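Local coordinates for putative deoxyribonuclease yjjV (Escherichia coli, PDB 1ZZM), which probably hydrolyses ester bonds, as a TatD-type metal-dependent hydrolase with a TIM-barrel fold that binds two divalent metal cations per subunit, at residues 3-8 with 202-207. Numbering follows the deposited sequence.
Sequences CRFIDT and LLLETD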
loop_
_atom_site.group_PDB
_atom_site.type_symbol
_atom_site.label_atom_id
_atom_site.label_comp_id
_atom_site.label_asym_id
_atom_site.label_seq_id
_atom_site.Cartn_x
_atom_site.Cartn_y
_atom_site.Cartn_z
ATOM N N CYS A 3 -1.518 13.689 14.878
ATOM C CA CYS A 3 -1.506 12.783 13.725
ATOM C C CYS A 3 -0.808 13.546 12.594
ATOM O O CYS A 3 -1.414 14.379 11.907
ATOM C CB CYS A 3 -2.932 12.380 13.296
ATOM S SG CYS A 3 -2.986 11.407 11.733
ATOM N N ARG A 4 0.476 13.272 12.415
ATOM C CA ARG A 4 1.220 13.932 11.372
ATOM C C ARG A 4 1.466 13.040 10.149
ATOM O O ARG A 4 1.710 13.564 9.072
ATOM C CB ARG A 4 2.553 14.440 11.921
ATOM C CG ARG A 4 3.194 15.527 11.026
ATOM C CD ARG A 4 4.670 15.765 11.339
ATOM N NE ARG A 4 5.191 16.935 10.621
ATOM C CZ ARG A 4 6.485 17.214 10.476
ATOM N NH1 ARG A 4 7.400 16.402 11.000
ATOM N NH2 ARG A 4 6.869 18.303 9.814
ATOM N N PHE A 5 1.366 11.714 10.315
ATOM C CA PHE A 5 1.620 10.742 9.229
ATOM C C PHE A 5 0.539 9.653 9.134
ATOM O O PHE A 5 -0.074 9.294 10.138
ATOM C CB PHE A 5 2.918 9.976 9.493
ATOM C CG PHE A 5 4.088 10.841 9.782
ATOM C CD1 PHE A 5 4.601 11.689 8.801
ATOM C CD2 PHE A 5 4.678 10.816 11.039
ATOM C CE1 PHE A 5 5.702 12.517 9.073
ATOM C CE2 PHE A 5 5.774 11.632 11.325
ATOM C CZ PHE A 5 6.284 12.484 10.340
ATOM N N ILE A 6 0.339 9.123 7.928
ATOM C CA ILE A 6 -0.588 8.023 7.701
ATOM C C ILE A 6 0.239 6.922 7.045
ATOM O O ILE A 6 0.823 7.152 5.985
ATOM C CB ILE A 6 -1.741 8.365 6.704
ATOM C CG1 ILE A 6 -2.577 9.535 7.222
ATOM C CG2 ILE A 6 -2.656 7.122 6.540
ATOM C CD1 ILE A 6 -3.337 9.230 8.425
ATOM N N ASP A 7 0.344 5.753 7.689
ATOM C CA ASP A 7 1.048 4.644 7.056
ATOM C C ASP A 7 -0.004 4.033 6.135
ATOM O O ASP A 7 -0.920 3.326 6.601
ATOM C CB ASP A 7 1.489 3.591 8.082
ATOM C CG ASP A 7 2.326 2.459 7.447
ATOM O OD1 ASP A 7 2.383 2.343 6.193
ATOM O OD2 ASP A 7 2.944 1.695 8.216
ATOM N N THR A 8 0.097 4.299 4.838
ATOM C CA THR A 8 -0.883 3.742 3.903
ATOM C C THR A 8 -0.729 2.260 3.555
ATOM O O THR A 8 -1.448 1.747 2.696
ATOM C CB THR A 8 -0.907 4.530 2.594
ATOM O OG1 THR A 8 0.384 4.443 1.961
ATOM C CG2 THR A 8 -1.236 6.021 2.899
ATOM N N LEU A 202 2.879 11.314 -4.182
ATOM C CA LEU A 202 3.451 10.473 -3.129
ATOM C C LEU A 202 2.581 10.116 -1.916
ATOM O O LEU A 202 1.815 10.934 -1.432
ATOM C CB LEU A 202 4.720 11.143 -2.594
ATOM C CG LEU A 202 5.738 11.613 -3.640
ATOM C CD1 LEU A 202 6.974 12.181 -2.922
ATOM C CD2 LEU A 202 6.126 10.455 -4.567
ATOM N N LEU A 203 2.701 8.868 -1.459
ATOM C CA LEU A 203 2.017 8.438 -0.243
ATOM C C LEU A 203 3.121 7.854 0.640
ATOM O O LEU A 203 4.145 7.361 0.129
ATOM C CB LEU A 203 0.975 7.341 -0.499
ATOM C CG LEU A 203 -0.249 7.772 -1.297
ATOM C CD1 LEU A 203 -1.242 6.583 -1.331
ATOM C CD2 LEU A 203 -0.897 8.953 -0.665
ATOM N N LEU A 204 2.903 7.887 1.946
ATOM C CA LEU A 204 3.889 7.349 2.891
ATOM C C LEU A 204 3.457 5.949 3.362
ATOM O O LEU A 204 2.279 5.684 3.519
ATOM C CB LEU A 204 3.993 8.278 4.102
ATOM C CG LEU A 204 5.164 8.051 5.049
ATOM C CD1 LEU A 204 6.472 8.448 4.323
ATOM C CD2 LEU A 204 4.978 8.953 6.286
ATOM N N GLU A 205 4.407 5.051 3.587
ATOM C CA GLU A 205 4.044 3.702 4.039
ATOM C C GLU A 205 5.249 3.018 4.624
ATOM O O GLU A 205 6.354 3.569 4.581
ATOM C CB GLU A 205 3.586 2.827 2.871
ATOM C CG GLU A 205 4.759 2.485 1.946
ATOM C CD GLU A 205 4.395 1.546 0.820
ATOM O OE1 GLU A 205 3.643 1.953 -0.076
ATOM O OE2 GLU A 205 4.873 0.397 0.823
ATOM N N THR A 206 5.034 1.814 5.167
ATOM C CA THR A 206 6.137 0.973 5.662
ATOM C C THR A 206 6.148 -0.456 5.092
ATOM O O THR A 206 7.216 -1.061 4.946
ATOM C CB THR A 206 6.134 0.745 7.203
ATOM O OG1 THR A 206 4.906 0.103 7.584
ATOM C CG2 THR A 206 6.346 2.080 7.974
ATOM N N ASP A 207 4.969 -0.987 4.779
ATOM C CA ASP A 207 4.778 -2.381 4.374
ATOM C C ASP A 207 5.197 -3.258 5.575
ATOM O O ASP A 207 5.567 -4.421 5.414
ATOM C CB ASP A 207 5.579 -2.802 3.114
ATOM C CG ASP A 207 5.083 -4.148 2.529
ATOM O OD1 ASP A 207 3.949 -4.566 2.835
ATOM O OD2 ASP A 207 5.801 -4.798 1.747
HETATM O O HOH W 1 0.671 8.901 3.670
HETATM O O HOH W 2 1.137 2.930 -0.187
#
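Asp7 and Thr206 grip each other where the first and last strands of a TIM barrel converge, an example of side chains closing a seam that strand pairing alone does not. The Asp7 carboxylate accepts two bonds from Thr206 and one from His9: OD2 receives Thr206 OG1 at 2.6 Å through its syn lone pair, while OD1 accepts a weak bond from Thr206 N at 2.9 Å and the further one from His9 N. With CG anti to the backbone N (chi1 -176°), the acid group is carried across to residues 202-207. An alanine here would probably leave Thr206 N, Thr206 OG1 and His9 N without these acceptors, and the Thr206 hydroxyl less firmly oriented.

Equally tight is the carbonyl of Leu204. Thr8 N reaches its O in the carbonyl plane at 2.9 Å and nearly straight (166°), whereas Thr8 OG1 comes from above that plane at 2.7 Å. Around this polar knot the fit is looser and bridged by water. One water links Ile6 O to Leu204 N; another extends the knot from Thr8 OG1 to Glu205 OE1, donating to both, and Glu205 OE2 bonds His157 of the second metal site. The apolar share is thin, with Leu204 CD2 meeting Phe5 CD1 obliquely at 3.7 Å.

The short strands 5-7 and 202-204 run at 83° to each other, their axes 6.8 Å apart at closest. Strand 5-7 pairs on its other side with strand 33-39; helix 226-236 packs against Phe5 and Leu204, and helix 241-256 against Ile6, Thr8 and Leu203.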